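Local coordinates for acyl-CoA dehydrogenase (Mycobacterium thermoresistibile, PDB 3NF4), which catalyses the FAD-dependent alpha,beta-dehydrogenation of acyl-CoA thioesters, with electrons leaving through the bound flavin, at the interface of chains A and B. Numbering follows the deposited sequence. Chains: chain A/B, acyl-CoA dehydrogenase.

The interface of chains A and B. Residues chain A 14, 305-306, 309; chain B 305-306, 309, 313.
A:Ala305 and B:Ala305 meet where helix 289-315 of chain A crosses helix 287-315 of chain B. Both helices belong to the C-terminal domain of the acyl-CoA dehydrogenase family. The deposited assembly is a tetramer, as is common in this family, and this two-fold interface is probably one of its subunit contacts. The small alanine side chains let the two backbones come near each other. The methyl CB of A:Ala305 lies against the backbone O of B:Ala305, 3.7 Å away. In the symmetric counterpart, CB of B:Ala305 lies 3.8 Å from the backbone O of A:Ala305. No direct polar bond joins the chains in this patch. Instead, a water near the axis bridges the two carbonyls, 2.9 Å from O of A:Ala305 and 3.0 Å from O of B:Ala305. It gives matching carbonyls of the two helices a shared polar partner.

One turn on from each alanine is an aspartate. The methylene CB of B:Asp309 packs against the methyl CB of A:Ala305 at 3.9 Å. Its CG is anti to the backbone N (chi1 178°), which carries the carboxylate toward A:Leu14. A:Leu14 comes from an N-terminal loop of chain A and touches mainly with one branch. Its methyl CD1 lies 3.6 Å from the carboxylate OD1 of B:Asp309. The same methyl sits over one face of the B:Arg313 guanidinium, toward its rim, 4.0 Å from NH2.

The arginine is held within its own chain. Its NE donates a nearly straight hydrogen bond (170° at H) to OD2 of B:Asp309, 3.1 Å away, and the pair is also a salt bridge. OD2 lies in the guanidinium plane, but NE stands 35° out of the carboxylate plane. The bond should restrain the rotation of the guanidinium, whose face then meets the leucine methyl, and would offset the aspartate charge beside an apolar methyl.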
# COMPACT_ATOMS: atom_id res chain seq x y z
N LEU A 14 23.30 -4.05 17.86
CA LEU A 14 23.70 -3.05 18.85
C LEU A 14 23.37 -3.54 20.28
O LEU A 14 22.20 -3.70 20.64
CB LEU A 14 23.01 -1.71 18.58
CG LEU A 14 23.51 -0.80 17.47
CD1 LEU A 14 22.38 0.16 17.03
CD2 LEU A 14 24.69 0.01 17.92
N ALA A 305 14.44 -1.90 14.63
CA ALA A 305 14.65 -0.60 15.30
C ALA A 305 13.45 -0.09 16.12
O ALA A 305 13.62 0.50 17.18
CB ALA A 305 15.09 0.48 14.29
N THR A 306 12.25 -0.32 15.60
CA THR A 306 11.02 0.04 16.30
C THR A 306 10.82 -0.75 17.62
O THR A 306 10.51 -0.14 18.66
CB THR A 306 9.78 -0.05 15.35
OG1 THR A 306 10.05 0.71 14.16
CG2 THR A 306 8.60 0.54 16.02
N ASP A 309 13.50 0.59 20.22
CA ASP A 309 13.18 1.91 20.74
C ASP A 309 12.21 1.80 21.94
O ASP A 309 12.43 2.43 22.99
CB ASP A 309 12.62 2.82 19.64
CG ASP A 309 12.34 4.24 20.12
OD1 ASP A 309 11.40 4.43 20.95
OD2 ASP A 309 13.03 5.19 19.65
N ALA B 305 12.66 6.07 14.90
CA ALA B 305 13.40 4.87 15.32
C ALA B 305 14.51 4.43 14.37
O ALA B 305 15.59 4.06 14.82
CB ALA B 305 12.44 3.71 15.55
N THR B 306 14.25 4.46 13.07
CA THR B 306 15.21 4.03 12.03
C THR B 306 16.42 4.96 11.91
O THR B 306 17.56 4.49 11.85
CB THR B 306 14.47 3.81 10.64
OG1 THR B 306 13.47 2.77 10.81
CG2 THR B 306 15.42 3.39 9.53
N ASP B 309 18.76 4.50 15.00
CA ASP B 309 19.52 3.25 14.95
C ASP B 309 20.80 3.36 14.08
O ASP B 309 21.89 2.91 14.50
CB ASP B 309 18.63 2.10 14.50
CG ASP B 309 19.38 0.80 14.37
OD1 ASP B 309 19.25 -0.06 15.30
OD2 ASP B 309 20.08 0.61 13.33
N ARG B 313 25.01 3.65 15.45
CA ARG B 313 26.14 2.94 14.84
C ARG B 313 27.30 3.89 14.51
O ARG B 313 28.45 3.56 14.79
CB ARG B 313 25.72 2.18 13.57
CG ARG B 313 24.76 1.05 13.85
CD ARG B 313 24.09 0.43 12.61
NE ARG B 313 22.99 -0.41 13.05
CZ ARG B 313 23.10 -1.68 13.46
NH1 ARG B 313 24.26 -2.32 13.46
NH2 ARG B 313 22.01 -2.32 13.86
O HOH W 1 15.80 2.46 17.37